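Local coordinates for protein macrophomate synthase intermolecular Diels-Alderase (Macrophoma commelinae, PDB 1IZC) that is an enzyme of the HpcH/HpaI aldolase/citrate lyase family, a TIM barrel that binds a magnesium ion and pyruvic acid, at residues 178-190 against 202-216. The protein carries 1 engineered substitution. Sequence-based numbering, arbitrary orientation.
With MG (magnesium ion), chain B; PYR (pyruvic acid), chain C.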
loop_
_atom_site.group_PDB
_atom_site.type_symbol
_atom_site.label_atom_id
_atom_site.label_comp_id
_atom_site.label_asym_id
_atom_site.label_seq_id
_atom_site.Cartn_x
_atom_site.Cartn_y
_atom_site.Cartn_z
ATOM N N VAL A 178 -11.068 23.318 -17.005
ATOM C CA VAL A 178 -10.895 23.416 -15.555
ATOM C C VAL A 178 -11.524 24.631 -14.883
ATOM O O VAL A 178 -11.391 25.760 -15.366
ATOM C CB VAL A 178 -9.392 23.343 -15.203
ATOM C CG1 VAL A 178 -9.192 23.495 -13.694
ATOM C CG2 VAL A 178 -8.819 21.998 -15.680
ATOM N N CYS A 179 -12.179 24.379 -13.750
ATOM C CA CYS A 179 -12.885 25.416 -12.988
ATOM C C CYS A 179 -12.347 25.660 -11.583
ATOM O O CYS A 179 -11.818 24.743 -10.934
ATOM C CB CYS A 179 -14.363 25.048 -12.867
ATOM S SG CYS A 179 -15.213 24.804 -14.444
ATOM N N ILE A 180 -12.501 26.904 -11.121
ATOM C CA ILE A 180 -12.083 27.316 -9.784
ATOM C C ILE A 180 -13.335 27.710 -8.998
ATOM O O ILE A 180 -14.154 28.518 -9.461
ATOM C CB ILE A 180 -11.114 28.529 -9.804
ATOM C CG1 ILE A 180 -9.852 28.198 -10.575
ATOM C CG2 ILE A 180 -10.708 28.882 -8.383
ATOM C CD1 ILE A 180 -8.773 29.281 -10.457
ATOM N N ILE A 181 -13.476 27.124 -7.811
ATOM C CA ILE A 181 -14.613 27.358 -6.939
ATOM C C ILE A 181 -14.178 27.747 -5.521
ATOM O O ILE A 181 -13.773 26.891 -4.727
ATOM C CB ILE A 181 -15.501 26.085 -6.836
ATOM C CG1 ILE A 181 -16.002 25.684 -8.225
ATOM C CG2 ILE A 181 -16.713 26.331 -5.924
ATOM C CD1 ILE A 181 -15.156 24.603 -8.887
ATOM N N PRO A 182 -14.244 29.044 -5.191
ATOM C CA PRO A 182 -13.850 29.466 -3.841
ATOM C C PRO A 182 -14.908 28.996 -2.856
ATOM O O PRO A 182 -16.091 28.982 -3.187
ATOM C CB PRO A 182 -13.865 30.991 -3.926
ATOM C CG PRO A 182 -13.610 31.273 -5.384
ATOM C CD PRO A 182 -14.450 30.211 -6.069
ATOM N N GLN A 183 -14.487 28.617 -1.653
ATOM C CA GLN A 183 -15.437 28.221 -0.630
ATOM C C GLN A 183 -15.390 29.292 0.461
ATOM O O GLN A 183 -14.320 29.628 0.978
ATOM C CB GLN A 183 -15.086 26.841 -0.070
ATOM C CG GLN A 183 -15.976 26.431 1.066
ATOM C CD GLN A 183 -15.826 24.972 1.419
ATOM O OE1 GLN A 183 -14.772 24.368 1.201
ATOM N NE2 GLN A 183 -16.878 24.398 1.983
ATOM N N ILE A 184 -16.558 29.844 0.772
ATOM C CA ILE A 184 -16.720 30.900 1.775
ATOM C C ILE A 184 -17.195 30.237 3.060
ATOM O O ILE A 184 -18.290 29.667 3.110
ATOM C CB ILE A 184 -17.781 31.924 1.302
ATOM C CG1 ILE A 184 -17.360 32.525 -0.040
ATOM C CG2 ILE A 184 -17.952 33.034 2.339
ATOM C CD1 ILE A 184 -16.101 33.369 0.026
ATOM N N GLU A 185 -16.392 30.323 4.112
ATOM C CA GLU A 185 -16.764 29.644 5.345
ATOM C C GLU A 185 -16.224 30.289 6.605
ATOM O O GLU A 185 -15.871 29.610 7.574
ATOM C CB GLU A 185 -16.322 28.190 5.264
ATOM C CG GLU A 185 -14.880 27.990 4.870
ATOM C CD GLU A 185 -14.578 26.526 4.631
ATOM O OE1 GLU A 185 -15.334 25.709 5.175
ATOM O OE2 GLU A 185 -13.609 26.190 3.921
ATOM N N SER A 186 -16.164 31.610 6.591
ATOM C CA SER A 186 -15.700 32.343 7.757
ATOM C C SER A 186 -16.382 33.700 7.764
ATOM O O SER A 186 -16.909 34.143 6.742
ATOM C CB SER A 186 -14.185 32.535 7.726
ATOM O OG SER A 186 -13.785 33.351 6.639
ATOM N N VAL A 187 -16.365 34.355 8.918
ATOM C CA VAL A 187 -16.972 35.678 9.035
ATOM C C VAL A 187 -16.295 36.653 8.076
ATOM O O VAL A 187 -16.966 37.426 7.386
ATOM C CB VAL A 187 -16.867 36.205 10.485
ATOM C CG1 VAL A 187 -17.288 37.670 10.548
ATOM C CG2 VAL A 187 -17.754 35.367 11.394
ATOM N N LYS A 188 -14.968 36.625 8.021
ATOM C CA LYS A 188 -14.252 37.523 7.119
ATOM C C LYS A 188 -14.562 37.191 5.660
ATOM O O LYS A 188 -14.601 38.082 4.808
ATOM C CB LYS A 188 -12.742 37.440 7.361
ATOM C CG LYS A 188 -12.290 38.112 8.650
ATOM C CD LYS A 188 -10.768 38.181 8.728
ATOM C CE LYS A 188 -10.315 38.996 9.936
ATOM N NZ LYS A 188 -8.827 39.060 10.051
ATOM N N GLY A 189 -14.774 35.907 5.371
ATOM C CA GLY A 189 -15.088 35.509 4.006
ATOM C C GLY A 189 -16.426 36.089 3.571
ATOM O O GLY A 189 -16.575 36.611 2.464
ATOM N N VAL A 190 -17.408 35.991 4.454
ATOM C CA VAL A 190 -18.734 36.517 4.177
ATOM C C VAL A 190 -18.666 38.038 4.044
ATOM O O VAL A 190 -19.295 38.629 3.165
ATOM C CB VAL A 190 -19.710 36.113 5.305
ATOM C CG1 VAL A 190 -21.011 36.921 5.206
ATOM C CG2 VAL A 190 -20.015 34.619 5.197
ATOM N N ILE A 202 -13.420 33.196 -11.485
ATOM C CA ILE A 202 -14.132 32.067 -10.888
ATOM C C ILE A 202 -15.315 31.513 -11.657
ATOM O O ILE A 202 -15.931 32.210 -12.463
ATOM C CB ILE A 202 -14.549 32.387 -9.440
ATOM C CG1 ILE A 202 -15.699 33.403 -9.398
ATOM C CG2 ILE A 202 -13.344 32.950 -8.698
ATOM C CD1 ILE A 202 -16.298 33.577 -7.995
ATOM N N HIS A 203 -15.628 30.243 -11.392
ATOM C CA HIS A 203 -16.704 29.541 -12.089
ATOM C C HIS A 203 -17.778 28.973 -11.189
ATOM O O HIS A 203 -18.746 28.357 -11.664
ATOM C CB HIS A 203 -16.093 28.417 -12.925
ATOM C CG HIS A 203 -14.922 28.868 -13.739
ATOM N ND1 HIS A 203 -13.617 28.598 -13.384
ATOM C CD2 HIS A 203 -14.859 29.662 -14.835
ATOM C CE1 HIS A 203 -12.801 29.211 -14.222
ATOM N NE2 HIS A 203 -13.528 29.867 -15.111
ATOM N N GLY A 204 -17.617 29.175 -9.888
ATOM C CA GLY A 204 -18.598 28.673 -8.946
ATOM C C GLY A 204 -18.290 29.201 -7.559
ATOM O O GLY A 204 -17.212 29.734 -7.333
ATOM N N LEU A 205 -19.241 29.069 -6.644
ATOM C CA LEU A 205 -19.050 29.506 -5.257
ATOM C C LEU A 205 -19.688 28.477 -4.334
ATOM O O LEU A 205 -20.779 27.977 -4.616
ATOM C CB LEU A 205 -19.699 30.870 -5.006
ATOM C CG LEU A 205 -18.851 32.082 -5.397
ATOM C CD1 LEU A 205 -19.700 33.347 -5.303
ATOM C CD2 LEU A 205 -17.625 32.172 -4.485
ATOM N N MET A 206 -19.013 28.179 -3.233
ATOM C CA MET A 206 -19.521 27.205 -2.270
ATOM C C MET A 206 -19.477 27.809 -0.878
ATOM O O MET A 206 -18.601 28.608 -0.583
ATOM C CB MET A 206 -18.654 25.938 -2.293
ATOM C CG MET A 206 -19.094 24.845 -1.323
ATOM S SD MET A 206 -17.974 23.433 -1.449
ATOM C CE MET A 206 -18.653 22.574 -2.908
ATOM N N PHE A 207 -20.419 27.413 -0.025
ATOM C CA PHE A 207 -20.450 27.913 1.347
ATOM C C PHE A 207 -20.086 26.743 2.260
ATOM O O PHE A 207 -20.330 25.584 1.918
ATOM C CB PHE A 207 -21.852 28.407 1.710
ATOM C CG PHE A 207 -21.886 29.345 2.896
ATOM C CD1 PHE A 207 -21.646 30.703 2.732
ATOM C CD2 PHE A 207 -22.156 28.868 4.177
ATOM C CE1 PHE A 207 -21.674 31.579 3.827
ATOM C CE2 PHE A 207 -22.186 29.740 5.272
ATOM C CZ PHE A 207 -21.944 31.092 5.094
ATOM N N GLY A 208 -19.474 27.050 3.399
ATOM C CA GLY A 208 -19.130 26.017 4.362
ATOM C C GLY A 208 -19.903 26.374 5.624
ATOM O O GLY A 208 -19.380 27.085 6.472
ATOM N N PRO A 209 -21.147 25.891 5.776
ATOM C CA PRO A 209 -21.971 26.201 6.956
ATOM C C PRO A 209 -21.334 25.869 8.304
ATOM O O PRO A 209 -21.395 26.659 9.241
ATOM C CB PRO A 209 -23.243 25.381 6.737
ATOM C CG PRO A 209 -23.230 25.011 5.282
ATOM C CD PRO A 209 -21.787 24.875 4.923
ATOM N N GLY A 210 -20.749 24.681 8.398
ATOM C CA GLY A 210 -20.136 24.254 9.644
ATOM C C GLY A 210 -19.017 25.161 10.106
ATOM O O GLY A 210 -19.062 25.695 11.222
ATOM N N ASP A 211 -18.001 25.333 9.264
ATOM C CA ASP A 211 -16.899 26.197 9.642
ATOM C C ASP A 211 -17.392 27.618 9.871
ATOM O O ASP A 211 -16.918 28.292 10.776
ATOM C CB ASP A 211 -15.789 26.179 8.589
ATOM C CG ASP A 211 -14.835 25.003 8.779
ATOM O OD1 ASP A 211 -14.582 24.622 9.941
ATOM O OD2 ASP A 211 -14.325 24.469 7.780
ATOM N N TYR A 212 -18.349 28.075 9.065
ATOM C CA TYR A 212 -18.857 29.431 9.256
ATOM C C TYR A 212 -19.481 29.579 10.642
ATOM O O TYR A 212 -19.158 30.512 11.384
ATOM C CB TYR A 212 -19.912 29.788 8.207
ATOM C CG TYR A 212 -20.597 31.100 8.536
ATOM C CD1 TYR A 212 -19.959 32.323 8.309
ATOM C CD2 TYR A 212 -21.834 31.109 9.176
ATOM C CE1 TYR A 212 -20.542 33.533 8.723
ATOM C CE2 TYR A 212 -22.425 32.306 9.595
ATOM C CZ TYR A 212 -21.775 33.506 9.370
ATOM O OH TYR A 212 -22.347 34.680 9.829
ATOM N N MET A 213 -20.377 28.662 10.987
ATOM C CA MET A 213 -21.038 28.724 12.281
ATOM C C MET A 213 -20.049 28.718 13.440
ATOM O O MET A 213 -20.211 29.459 14.406
ATOM C CB MET A 213 -22.032 27.575 12.421
ATOM C CG MET A 213 -23.225 27.723 11.487
ATOM S SD MET A 213 -24.492 26.490 11.765
ATOM C CE MET A 213 -23.945 25.148 10.679
ATOM N N ILE A 214 -19.009 27.900 13.349
ATOM C CA ILE A 214 -18.025 27.870 14.422
ATOM C C ILE A 214 -17.326 29.220 14.513
ATOM O O ILE A 214 -17.169 29.784 15.596
ATOM C CB ILE A 214 -16.978 26.755 14.172
ATOM C CG1 ILE A 214 -17.668 25.390 14.237
ATOM C CG2 ILE A 214 -15.847 26.847 15.192
ATOM C CD1 ILE A 214 -16.760 24.214 13.884
ATOM N N ASP A 215 -16.932 29.756 13.364
ATOM C CA ASP A 215 -16.223 31.015 13.326
ATOM C C ASP A 215 -17.098 32.169 13.794
ATOM O O ASP A 215 -16.597 33.130 14.366
ATOM C CB ASP A 215 -15.714 31.285 11.908
ATOM C CG ASP A 215 -14.732 32.441 11.850
ATOM O OD1 ASP A 215 -13.727 32.422 12.600
ATOM O OD2 ASP A 215 -14.955 33.372 11.048
ATOM N N ALA A 216 -18.399 32.053 13.556
ATOM C CA ALA A 216 -19.350 33.099 13.933
ATOM C C ALA A 216 -19.846 32.949 15.369
ATOM O O ALA A 216 -20.625 33.774 15.850
ATOM C CB ALA A 216 -20.540 33.088 12.977
HETATM MG MG MG B . -15.051 23.779 5.906
HETATM C C PYR C . -17.916 23.364 6.045
HETATM O O PYR C . -17.034 23.838 6.786
HETATM O OXT PYR C . -19.139 23.327 6.326
HETATM C CA PYR C . -17.363 22.828 4.747
HETATM O O3 PYR C . -16.159 22.846 4.445
HETATM C CB PYR C . -18.383 22.277 3.838
HETATM O O HOH W 1 -13.167 23.682 4.792
HETATM O O HOH W 2 -13.378 35.355 10.157
HETATM O O HOH W 3 -14.891 21.683 6.763
#
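At the magnesium site of a TIM barrel, E185, just past strand 179-184, and D211, in the first turn of the helix that follows the neighbouring parallel strand 205-207, bind the metal. E185 OE1 and D211 OD2 each lie 2.1 Å from magnesium; the two side chains run alongside each other toward the ion, with carboxylate planes 61° apart. Pyruvic acid O and O3 and two waters bring the coordination to six. N-H groups in the first turn of helix 209-215 hold the acid: G210 N donates to its OXT and D211 N to its O. In the second shell, H125 N bonds E185 OE2, and F149 N of the second subunit bonds D211 OD1.

Behind the site the strands are laced by M206 N to P182 O, I184 N to M206 O (2.7 Å) and G208 N to I184 O. I184 O also sits over one face of the F207 ring. Far from the metal, I180 N, lying in the plane of the H203 ring, donates to ND1 (3.0 Å, 163°). D215 OD2 accepts a bond from V187 N (2.7 Å) through its anti lone pair, tying the two helices. Such metal-binding carboxylates at the C-terminal end of the barrel are characteristic of the HpcH/HpaI aldolase fold.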